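Local coordinates for hydroxyglutarate synthase (PDB 6W1H), which catalyses the O2-dependent decarboxylation and hydroxylation of 2-oxoadipate to D-2-hydroxyglutarate in D-lysine catabolism, using an Fe(II) cofactor, at residues Ile73-Ala78 / Thr130-Leu135; Glu68-Ile73 / Ile224-Pro229; Phe292-Gln297 / Val402-Ile407; Ala271-Val276 / Gly286-Arg291. All coordinates share one frame; numbering follows the deposited sequence.

Interaction 1 of 4, residues Ile73-Ala78 / Thr130-Leu135; sequences IRVGTA and TSLLRL. With OOG (2-oxoadipic acid), chain C.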
# COMPACT_ATOMS: atom_id res chain seq x y z
N ILE A 73 -1.35 -9.11 -1.19
CA ILE A 73 -1.63 -10.46 -1.65
C ILE A 73 -0.32 -11.08 -2.09
O ILE A 73 0.66 -10.39 -2.38
CB ILE A 73 -2.65 -10.51 -2.80
CG1 ILE A 73 -2.13 -9.75 -4.01
CG2 ILE A 73 -3.98 -9.96 -2.34
CD1 ILE A 73 -3.01 -9.88 -5.24
N ARG A 74 -0.33 -12.41 -2.17
CA ARG A 74 0.80 -13.20 -2.64
C ARG A 74 0.32 -14.20 -3.67
O ARG A 74 -0.71 -14.85 -3.47
CB ARG A 74 1.46 -13.95 -1.49
CG ARG A 74 2.01 -13.06 -0.41
CD ARG A 74 1.45 -13.44 0.92
NE ARG A 74 2.07 -12.70 2.02
CZ ARG A 74 2.24 -13.19 3.24
NH1 ARG A 74 1.82 -14.40 3.53
NH2 ARG A 74 2.82 -12.45 4.16
N VAL A 75 1.03 -14.29 -4.80
CA VAL A 75 0.71 -15.25 -5.85
C VAL A 75 1.91 -16.19 -6.02
O VAL A 75 3.02 -15.92 -5.56
CB VAL A 75 0.34 -14.57 -7.19
CG1 VAL A 75 -0.97 -13.79 -7.04
CG2 VAL A 75 1.46 -13.67 -7.68
N GLY A 76 1.66 -17.31 -6.71
CA GLY A 76 2.62 -18.39 -6.76
C GLY A 76 3.30 -18.67 -8.08
O GLY A 76 4.29 -19.39 -8.11
N THR A 77 2.78 -18.13 -9.18
CA THR A 77 3.37 -18.41 -10.48
C THR A 77 3.43 -17.14 -11.32
O THR A 77 2.67 -16.18 -11.11
CB THR A 77 2.57 -19.46 -11.28
OG1 THR A 77 1.34 -18.87 -11.73
CG2 THR A 77 2.31 -20.72 -10.46
N ALA A 78 4.32 -17.15 -12.32
CA ALA A 78 4.40 -16.05 -13.27
C ALA A 78 3.07 -15.82 -13.98
O ALA A 78 2.66 -14.68 -14.19
CB ALA A 78 5.52 -16.31 -14.27
N THR A 130 1.62 -6.67 -4.28
CA THR A 130 1.49 -8.01 -4.83
C THR A 130 2.86 -8.68 -4.91
O THR A 130 3.76 -8.21 -5.63
CB THR A 130 0.84 -7.95 -6.21
OG1 THR A 130 -0.42 -7.29 -6.11
CG2 THR A 130 0.66 -9.34 -6.75
N SER A 131 3.02 -9.77 -4.18
CA SER A 131 4.27 -10.51 -4.13
C SER A 131 4.17 -11.80 -4.94
O SER A 131 3.14 -12.49 -4.91
CB SER A 131 4.61 -10.87 -2.69
OG SER A 131 4.89 -9.70 -1.95
N LEU A 132 5.25 -12.13 -5.64
CA LEU A 132 5.37 -13.40 -6.36
C LEU A 132 6.39 -14.27 -5.63
O LEU A 132 7.54 -13.85 -5.46
CB LEU A 132 5.81 -13.17 -7.80
CG LEU A 132 6.30 -14.38 -8.60
CD1 LEU A 132 5.18 -15.43 -8.74
CD2 LEU A 132 6.83 -13.98 -9.97
N LEU A 133 5.96 -15.46 -5.22
CA LEU A 133 6.83 -16.42 -4.58
C LEU A 133 7.85 -16.94 -5.58
O LEU A 133 7.52 -17.21 -6.74
CB LEU A 133 6.00 -17.59 -4.04
CG LEU A 133 6.71 -18.74 -3.32
CD1 LEU A 133 7.45 -18.24 -2.09
CD2 LEU A 133 5.71 -19.83 -2.95
N ARG A 134 9.11 -17.05 -5.14
CA ARG A 134 10.21 -17.50 -5.99
C ARG A 134 10.56 -18.92 -5.55
O ARG A 134 11.35 -19.12 -4.63
CB ARG A 134 11.41 -16.57 -5.87
CG ARG A 134 11.11 -15.13 -6.29
CD ARG A 134 12.38 -14.28 -6.32
NE ARG A 134 13.34 -14.81 -7.27
CZ ARG A 134 14.62 -14.45 -7.31
NH1 ARG A 134 15.09 -13.56 -6.45
NH2 ARG A 134 15.43 -14.99 -8.22
N LEU A 135 9.99 -19.91 -6.24
CA LEU A 135 10.18 -21.30 -5.83
C LEU A 135 11.63 -21.74 -5.98
O LEU A 135 12.07 -22.66 -5.27
CB LEU A 135 9.26 -22.21 -6.63
CG LEU A 135 7.76 -22.09 -6.33
CD1 LEU A 135 6.97 -23.05 -7.21
CD2 LEU A 135 7.47 -22.37 -4.86
C2 OOG C . 3.50 -7.54 3.29
C3 OOG C . 3.30 -6.81 1.96
C4 OOG C . 3.76 -5.36 2.07
C6 OOG C . 3.09 -3.19 3.40
O4 OOG C . 4.26 -2.71 3.17
O3 OOG C . 2.24 -2.60 4.14
C5 OOG C . 2.69 -4.51 2.78
C1 OOG C . 3.30 -9.06 3.13
O1 OOG C . 3.58 -9.79 4.03
O2 OOG C . 2.82 -9.62 1.95
O5 OOG C . 1.54 -4.82 2.86
O HOH W 1 2.63 -9.20 -0.72

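Interaction 2 of 4, residues Glu68-Ile73 / Ile224-Pro229; sequences ERHGAI and INHLTP. With NI (nickel (II) ion), chain B; OOG (2-oxoadipic acid), chain C.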
# COMPACT_ATOMS: atom_id res chain seq x y z
N GLU A 68 -9.82 5.20 1.99
CA GLU A 68 -8.47 4.91 1.52
C GLU A 68 -7.93 3.65 2.18
O GLU A 68 -7.89 3.56 3.41
CB GLU A 68 -7.55 6.10 1.81
CG GLU A 68 -6.10 5.84 1.49
CD GLU A 68 -5.31 7.12 1.21
OE1 GLU A 68 -5.89 8.22 1.27
OE2 GLU A 68 -4.09 7.02 0.94
N ARG A 69 -7.49 2.69 1.36
CA ARG A 69 -6.97 1.43 1.85
C ARG A 69 -5.84 0.93 0.96
O ARG A 69 -5.73 1.31 -0.21
CB ARG A 69 -8.07 0.35 1.84
CG ARG A 69 -9.11 0.50 2.94
CD ARG A 69 -10.28 -0.40 2.65
NE ARG A 69 -11.02 0.03 1.48
CZ ARG A 69 -12.10 0.80 1.52
NH1 ARG A 69 -12.58 1.21 2.71
NH2 ARG A 69 -12.74 1.15 0.40
N HIS A 70 -5.03 0.03 1.50
CA HIS A 70 -4.16 -0.84 0.71
C HIS A 70 -4.48 -2.28 1.06
O HIS A 70 -4.97 -2.59 2.15
CB HIS A 70 -2.65 -0.52 0.80
CG HIS A 70 -1.91 -1.13 1.95
ND1 HIS A 70 -1.36 -0.38 2.96
CD2 HIS A 70 -1.51 -2.41 2.18
CE1 HIS A 70 -0.70 -1.16 3.79
NE2 HIS A 70 -0.77 -2.39 3.34
N GLY A 71 -4.29 -3.16 0.11
CA GLY A 71 -4.33 -4.58 0.34
C GLY A 71 -2.97 -5.19 0.07
O GLY A 71 -2.14 -4.56 -0.61
N ALA A 72 -2.76 -6.42 0.53
CA ALA A 72 -1.55 -7.16 0.23
C ALA A 72 -1.94 -8.58 -0.11
O ALA A 72 -2.74 -9.19 0.60
CB ALA A 72 -0.60 -7.17 1.43
N ILE A 73 -1.35 -9.11 -1.19
CA ILE A 73 -1.63 -10.46 -1.65
C ILE A 73 -0.32 -11.08 -2.09
O ILE A 73 0.66 -10.39 -2.38
CB ILE A 73 -2.65 -10.51 -2.80
CG1 ILE A 73 -2.13 -9.75 -4.01
CG2 ILE A 73 -3.98 -9.96 -2.34
CD1 ILE A 73 -3.01 -9.88 -5.24
N ILE A 224 -6.78 -12.27 0.91
CA ILE A 224 -6.29 -11.00 1.44
C ILE A 224 -5.35 -11.30 2.59
O ILE A 224 -5.76 -11.90 3.59
CB ILE A 224 -7.47 -10.13 1.90
CG1 ILE A 224 -8.36 -9.79 0.72
CG2 ILE A 224 -6.94 -8.86 2.61
CD1 ILE A 224 -9.68 -9.13 1.12
N ASN A 225 -4.08 -10.87 2.47
CA ASN A 225 -3.20 -11.02 3.62
C ASN A 225 -3.55 -10.00 4.68
O ASN A 225 -3.50 -10.30 5.86
CB ASN A 225 -1.74 -10.85 3.19
CG ASN A 225 -0.80 -11.06 4.34
OD1 ASN A 225 -0.40 -10.11 4.99
ND2 ASN A 225 -0.47 -12.31 4.62
N HIS A 226 -3.88 -8.78 4.27
CA HIS A 226 -4.48 -7.78 5.13
C HIS A 226 -5.00 -6.65 4.25
O HIS A 226 -4.62 -6.50 3.09
CB HIS A 226 -3.49 -7.28 6.15
CG HIS A 226 -2.27 -6.64 5.56
ND1 HIS A 226 -1.15 -7.37 5.25
CD2 HIS A 226 -2.00 -5.37 5.20
CE1 HIS A 226 -0.21 -6.57 4.78
NE2 HIS A 226 -0.71 -5.34 4.72
N LEU A 227 -5.93 -5.88 4.81
CA LEU A 227 -6.35 -4.60 4.28
C LEU A 227 -6.04 -3.56 5.33
O LEU A 227 -6.35 -3.75 6.50
CB LEU A 227 -7.82 -4.55 3.97
CG LEU A 227 -8.44 -5.26 2.81
CD1 LEU A 227 -9.92 -4.85 2.74
CD2 LEU A 227 -7.73 -4.94 1.54
N THR A 228 -5.43 -2.46 4.92
CA THR A 228 -4.95 -1.45 5.85
C THR A 228 -5.65 -0.13 5.58
O THR A 228 -5.50 0.41 4.47
CB THR A 228 -3.44 -1.28 5.65
OG1 THR A 228 -2.86 -2.55 5.88
CG2 THR A 228 -2.87 -0.23 6.59
N PRO A 229 -6.39 0.42 6.54
CA PRO A 229 -6.95 1.76 6.40
C PRO A 229 -5.90 2.81 6.74
O PRO A 229 -4.87 2.54 7.34
CB PRO A 229 -8.10 1.78 7.42
CG PRO A 229 -7.66 0.83 8.49
CD PRO A 229 -6.77 -0.21 7.83
NI NI B . 0.58 -3.76 4.44
C2 OOG C . 3.50 -7.54 3.29
C3 OOG C . 3.30 -6.81 1.96
C4 OOG C . 3.76 -5.36 2.07
C6 OOG C . 3.09 -3.19 3.40
O4 OOG C . 4.26 -2.71 3.17
O3 OOG C . 2.24 -2.60 4.14
C5 OOG C . 2.69 -4.51 2.78
C1 OOG C . 3.30 -9.06 3.13
O1 OOG C . 3.58 -9.79 4.03
O2 OOG C . 2.82 -9.62 1.95
O5 OOG C . 1.54 -4.82 2.86
O HOH W 2 2.16 -5.08 5.74

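Interaction 3 of 4, residues Phe292-Gln297 / Val402-Ile407; sequences FGEIEQ and VSAAGI. With NI (nickel (II) ion), chain B; OOG (2-oxoadipic acid), chain C.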
# COMPACT_ATOMS: atom_id res chain seq x y z
N PHE A 292 -3.26 -11.36 10.38
CA PHE A 292 -2.79 -10.15 11.02
C PHE A 292 -3.38 -8.92 10.36
O PHE A 292 -3.65 -8.91 9.15
CB PHE A 292 -1.26 -10.07 10.98
CG PHE A 292 -0.60 -11.13 11.81
CD1 PHE A 292 -0.31 -12.37 11.28
CD2 PHE A 292 -0.28 -10.88 13.13
CE1 PHE A 292 0.28 -13.35 12.05
CE2 PHE A 292 0.32 -11.87 13.91
CZ PHE A 292 0.59 -13.10 13.37
N GLY A 293 -3.65 -7.90 11.17
CA GLY A 293 -4.14 -6.63 10.71
C GLY A 293 -3.05 -5.57 10.77
O GLY A 293 -1.97 -5.77 11.34
N GLU A 294 -3.36 -4.41 10.19
CA GLU A 294 -2.38 -3.34 10.06
C GLU A 294 -3.08 -2.00 10.00
O GLU A 294 -4.24 -1.88 9.61
CB GLU A 294 -1.59 -3.59 8.78
CG GLU A 294 -0.47 -2.62 8.47
CD GLU A 294 0.34 -3.11 7.30
OE1 GLU A 294 -0.07 -2.89 6.16
OE2 GLU A 294 1.35 -3.78 7.53
N ILE A 295 -2.33 -0.97 10.39
CA ILE A 295 -2.78 0.41 10.33
C ILE A 295 -1.60 1.24 9.84
O ILE A 295 -0.45 0.96 10.18
CB ILE A 295 -3.28 0.88 11.72
CG1 ILE A 295 -3.78 2.31 11.67
CG2 ILE A 295 -2.19 0.71 12.79
CD1 ILE A 295 -4.99 2.51 10.80
N GLU A 296 -1.90 2.24 9.03
CA GLU A 296 -0.85 3.11 8.52
C GLU A 296 -1.27 4.57 8.53
O GLU A 296 -2.45 4.89 8.53
CB GLU A 296 -0.37 2.69 7.12
CG GLU A 296 -1.32 3.00 6.00
CD GLU A 296 -0.92 2.32 4.69
OE1 GLU A 296 0.18 1.74 4.59
OE2 GLU A 296 -1.71 2.36 3.75
N GLN A 297 -0.27 5.45 8.58
CA GLN A 297 -0.42 6.88 8.40
C GLN A 297 0.51 7.27 7.26
O GLN A 297 1.69 6.90 7.29
CB GLN A 297 0.02 7.62 9.68
CG GLN A 297 -0.18 9.14 9.61
CD GLN A 297 0.44 9.87 10.77
OE1 GLN A 297 0.52 9.35 11.88
NE2 GLN A 297 0.84 11.11 10.53
N VAL A 402 6.76 -3.18 4.72
CA VAL A 402 6.69 -3.77 6.07
C VAL A 402 5.71 -4.95 5.98
O VAL A 402 4.92 -4.99 5.18
CB VAL A 402 6.25 -2.72 7.12
CG1 VAL A 402 4.84 -2.19 6.89
CG2 VAL A 402 6.39 -3.22 8.55
N SER A 403 5.89 -5.95 6.79
CA SER A 403 5.03 -7.12 6.81
C SER A 403 4.25 -7.17 8.11
O SER A 403 4.84 -7.26 9.19
CB SER A 403 5.85 -8.41 6.65
OG SER A 403 5.01 -9.55 6.48
N ALA A 404 2.92 -7.11 8.00
CA ALA A 404 2.08 -7.23 9.18
C ALA A 404 2.25 -8.59 9.86
O ALA A 404 2.14 -8.68 11.09
CB ALA A 404 0.61 -7.01 8.83
N ALA A 405 2.50 -9.64 9.08
CA ALA A 405 2.68 -10.98 9.60
C ALA A 405 4.12 -11.28 10.00
O ALA A 405 4.42 -12.41 10.36
CB ALA A 405 2.19 -12.02 8.58
N GLY A 406 5.00 -10.28 9.93
CA GLY A 406 6.39 -10.47 10.33
C GLY A 406 7.17 -11.42 9.45
O GLY A 406 7.95 -12.23 9.96
N ILE A 407 6.99 -11.33 8.13
CA ILE A 407 7.69 -12.23 7.23
C ILE A 407 9.09 -11.71 6.91
O ILE A 407 10.05 -12.50 6.81
CB ILE A 407 6.86 -12.48 5.96
CG1 ILE A 407 5.50 -13.09 6.30
CG2 ILE A 407 7.62 -13.39 4.99
CD1 ILE A 407 5.58 -14.42 7.02
NI NI B . 0.58 -3.76 4.44
C2 OOG C . 3.50 -7.54 3.29
C3 OOG C . 3.30 -6.81 1.96
C4 OOG C . 3.76 -5.36 2.07
C6 OOG C . 3.09 -3.19 3.40
O4 OOG C . 4.26 -2.71 3.17
O3 OOG C . 2.24 -2.60 4.14
C5 OOG C . 2.69 -4.51 2.78
C1 OOG C . 3.30 -9.06 3.13
O1 OOG C . 3.58 -9.79 4.03
O2 OOG C . 2.82 -9.62 1.95
O5 OOG C . 1.54 -4.82 2.86
O HOH W 2 2.16 -5.08 5.74

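Interaction 4 of 4, residues Ala271-Val276 / Gly286-Arg291; sequences ALQETV and GSHTAR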
# COMPACT_ATOMS: atom_id res chain seq x y z
N ALA A 271 -5.31 -10.25 14.23
CA ALA A 271 -6.69 -9.94 13.89
C ALA A 271 -7.64 -11.13 14.03
O ALA A 271 -8.80 -10.94 14.42
CB ALA A 271 -6.75 -9.40 12.47
N LEU A 272 -7.18 -12.33 13.72
CA LEU A 272 -8.07 -13.49 13.82
C LEU A 272 -7.26 -14.77 13.81
O LEU A 272 -6.30 -14.89 13.06
CB LEU A 272 -9.07 -13.49 12.66
CG LEU A 272 -10.20 -14.51 12.77
CD1 LEU A 272 -11.18 -14.14 13.85
CD2 LEU A 272 -10.94 -14.63 11.44
N GLN A 273 -7.64 -15.72 14.65
CA GLN A 273 -7.10 -17.07 14.57
C GLN A 273 -8.03 -17.89 13.69
O GLN A 273 -9.20 -18.09 14.03
CB GLN A 273 -7.00 -17.69 15.96
CG GLN A 273 -6.22 -18.99 15.99
CD GLN A 273 -4.75 -18.82 15.64
OE1 GLN A 273 -4.29 -17.71 15.39
NE2 GLN A 273 -4.01 -19.92 15.64
N GLU A 274 -7.52 -18.36 12.56
CA GLU A 274 -8.31 -19.12 11.60
C GLU A 274 -7.99 -20.60 11.67
O GLU A 274 -6.93 -21.01 12.15
CB GLU A 274 -8.07 -18.61 10.18
CG GLU A 274 -9.14 -17.64 9.69
CD GLU A 274 -10.52 -18.27 9.59
OE1 GLU A 274 -11.50 -17.53 9.38
OE2 GLU A 274 -10.62 -19.50 9.74
N THR A 275 -8.92 -21.41 11.19
CA THR A 275 -8.77 -22.86 11.11
C THR A 275 -8.58 -23.26 9.65
O THR A 275 -9.16 -22.65 8.75
CB THR A 275 -10.01 -23.56 11.67
OG1 THR A 275 -11.19 -22.95 11.14
CG2 THR A 275 -10.03 -23.46 13.19
N VAL A 276 -7.75 -24.27 9.43
CA VAL A 276 -7.48 -24.81 8.10
C VAL A 276 -7.88 -26.28 8.10
O VAL A 276 -7.47 -27.03 9.00
CB VAL A 276 -5.99 -24.65 7.73
CG1 VAL A 276 -5.75 -25.14 6.30
CG2 VAL A 276 -5.56 -23.21 7.88
N GLY A 286 -8.28 -29.66 12.56
CA GLY A 286 -7.44 -29.06 11.55
C GLY A 286 -6.47 -28.05 12.13
O GLY A 286 -6.64 -27.57 13.25
N SER A 287 -5.44 -27.72 11.36
CA SER A 287 -4.44 -26.78 11.82
C SER A 287 -5.06 -25.39 11.99
O SER A 287 -6.22 -25.15 11.65
CB SER A 287 -3.27 -26.72 10.84
OG SER A 287 -3.02 -27.99 10.27
N HIS A 288 -4.28 -24.48 12.56
CA HIS A 288 -4.70 -23.11 12.78
C HIS A 288 -3.66 -22.16 12.22
O HIS A 288 -2.47 -22.48 12.19
CB HIS A 288 -4.91 -22.83 14.27
CG HIS A 288 -5.89 -23.74 14.93
ND1 HIS A 288 -7.18 -23.35 15.23
CD2 HIS A 288 -5.78 -25.03 15.34
CE1 HIS A 288 -7.82 -24.36 15.80
NE2 HIS A 288 -7.00 -25.39 15.87
N THR A 289 -4.12 -20.99 11.77
CA THR A 289 -3.24 -19.99 11.18
C THR A 289 -3.76 -18.61 11.53
O THR A 289 -4.97 -18.37 11.53
CB THR A 289 -3.13 -20.18 9.66
OG1 THR A 289 -2.05 -19.37 9.16
CG2 THR A 289 -4.42 -19.80 8.95
N ALA A 290 -2.85 -17.70 11.83
CA ALA A 290 -3.22 -16.37 12.28
C ALA A 290 -3.31 -15.42 11.09
O ALA A 290 -2.48 -15.46 10.18
CB ALA A 290 -2.19 -15.84 13.27
N ARG A 291 -4.34 -14.58 11.10
CA ARG A 291 -4.47 -13.45 10.19
C ARG A 291 -4.13 -12.18 10.95
O ARG A 291 -4.62 -11.96 12.06
CB ARG A 291 -5.90 -13.38 9.64
CG ARG A 291 -6.36 -14.66 8.95
CD ARG A 291 -7.65 -14.47 8.17
NE ARG A 291 -7.43 -13.69 6.96
CZ ARG A 291 -8.38 -13.40 6.07
NH1 ARG A 291 -9.62 -13.80 6.25
NH2 ARG A 291 -8.06 -12.72 4.98
O HOH W 3 -11.52 -15.07 8.14

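Interaction 1 of 4, residues Ile73-Ala78 / Thr130-Leu135
Arg74 and Ser131 are paired on neighbouring parallel strands, with their CA atoms 4.6 Å apart. Both side chains rise from the face of the sheet that looks into the substrate pocket. The Arg74 chain can be followed outward. Its CB comes within 4.1 Å of Ser131 O. CG packs against Ser131 CB at 4.1 Å. A bend at chi2 (125°) then turns the chain away from the neighbouring strand and toward the ligand. CD comes near a carboxylate oxygen of 2-oxoadipate. Arg74 NE gives a nearly straight hydrogen bond to OOG O2 at 3.2 Å, and Arg74 NH2 gives another to OOG O1 at 2.8 Å. The carboxylate carbon lies in the guanidinium plane, so the two groups meet edge on. NH1 is taken by a salt bridge to Asp215. This two-bond grip on the far carboxylate is consistent with the proposed role of Arg74 in substrate specificity.

The strands 69-75 and 127-133 are the first and last of a beta-alpha-beta-beta-beta unit, the module of the glyoxalase clan. Three backbone bonds join them here, from Ser131 N to Ile73 O, Val75 N to Ser131 O and Leu133 N to Val75 O. A water links Ile73 O, Ser131 OG and OOG O2, at 2.6 Å from Ser131 OG, which also bonds to Ser110. On the other face Ile73 lies alongside Thr130, and both pack against helix 78-90. Leu132 CD1 reaches past Val75 to Thr77 O at 3.5 Å, where Thr77 caps the start of that helix.

Interaction 2 of 4, residues Glu68-Ile73 / Ile224-Pro229
His70 and Thr228 form a hydrogen-bonded pair of antiparallel strands, with Thr228 N 2.8 Å from His70 O and a return bond from His70 N to Thr228 O. Their side chains lie side by side. Thr228 CB sits over one face of the His70 imidazole, 3.6 Å from the ring centroid. Thr228 OG1 is also over that face, but bonds instead to Glu294. His70 ND1 is hydrogen-bonded to Glu296, which should help fix the ring's rotation with NE2 facing the metal.

His70 NE2 binds nickel at 2.2 Å and His226 NE2 binds it at 2.1 Å. With Glu294 they make a facial triad of two histidines and one carboxylate, which holds iron in the working enzyme. The substrate chelates the metal through OOG O3 and the keto oxygen O5, and a water takes the sixth place. The two rings meet rim to rim, with planes 79° apart.

The His226 ring has its own second-shell support. Its ND1 donates in the ring plane to a lone pair of Asn225 OD1 at 2.9 Å. Ala72 CB lies over one face, 3.4 Å from His226 CE1. On the opposite side of the sheet, Leu227 CD2 covers Gly71 CA at 3.6 Å.

Interaction 3 of 4, residues Phe292-Gln297 / Val402-Ile407
Glu294 is fully stretched, with CG anti to the backbone N (chi1 -178°) and the chain extended beyond it, which carries its carboxylate from strand 287-298 past the methyl of Ala404 to the metal. It supplies the carboxylate of the facial triad. The facing segment 402-407 is a loop with a type I beta turn from Ser403 to Gly406.

Glu294 OE1 binds nickel at 2.0 Å. The same oxygen is hydrogen-bonded to Thr228 OG1. OE2 is the branch that meets the loop, 3.6 Å from Ala404 CB, and it accepts a hydrogen bond from Gln266 NE2. Both carboxylate oxygens are therefore held from outside the loop, which should fix the group's rotation. Ala404 CB touches both this carboxylate and Gly293 O, and its methyl also touches His226.

The loop itself holds the substrate at both ends. Val402 N gives an almost straight bond, 171° at the hydrogen, to OOG O4 of the carboxylate that also binds the metal. Ser403 OG bonds to OOG O1 of the far carboxylate at 2.8 Å. Ser403 also ties the turn together, since its O accepts from Gly406 N and its OG accepts from Ile407 N.

Two residues earlier on the strand, the Phe292 ring lies against Ala404 O and Ala405. Ala405 CA makes an off-centre CH-pi contact, 4.2 Å from the Phe292 ring centroid, and Ala405 CB touches Phe292 CD1 at 3.7 Å.

Interaction 4 of 4, residues Ala271-Val276 / Gly286-Arg291
Arg291 O is gripped by two backbone donors, Ala271 N at 2.8 Å and Leu272 N at 3.1 Å. Two residues on one strand thus face one on the other, a classic beta bulge. Leu272 O accepts a nearly straight bond from Arg291 N in return. Beyond the bulge, Glu274 and Thr289 exchange both backbone bonds.

On one face Glu274 and Arg291 lie side by side and point the same way. Glu274 CG packs on Arg291 CD at 3.8 Å. Their charged ends do not touch. A water joins them, donating to Glu274 OE1 at 2.8 Å and accepting from Arg291 NH1. Glu274 bends at chi2 (-63°), and its other oxygen, OE2, accepts from Thr275 N. Next along this face, Val276 CG2 meets Thr289 CG2.

On the other face the Gln273 side chain crosses His288 at about a right angle, with amide and ring planes only 12° apart. Gln273 NE2 lies 3.3 Å from His288 CB. Gln273 OE1 rests near Ala290 CB and has no polar partner in the model. Thr275 CG2 lies alongside the His288 ring, whose NE2 bonds to Glu285.

The contact belongs to the hairpin of strands 264-276 and 287-298. Arg291 ties it to its surroundings, with a salt bridge to Glu27 at the end of helix 9-27 and a hydrogen bond to Ile224 O of segment 224-229.

Overall arrangement
Along the chain, interaction 1 falls within the span bracketed by interaction 2, and interactions 4 and 3 follow. Interactions 1 and 2 share Ile73 and lie on one mixed sheet, either side of strand 69-75, with centres 16 Å apart. Interactions 3 and 4 share strand 287-298 of the hairpin, with centres 17 Å apart. Interactions 2 and 3 are the closest pair, at 9 Å between centres, and meet at the metal. Interactions 1, 2 and 3 all touch the substrate, so the sheet, the hairpin and the 402-407 loop build the active site together. Interaction 4 lies farther out on the hairpin, touching interaction 2 through Arg291.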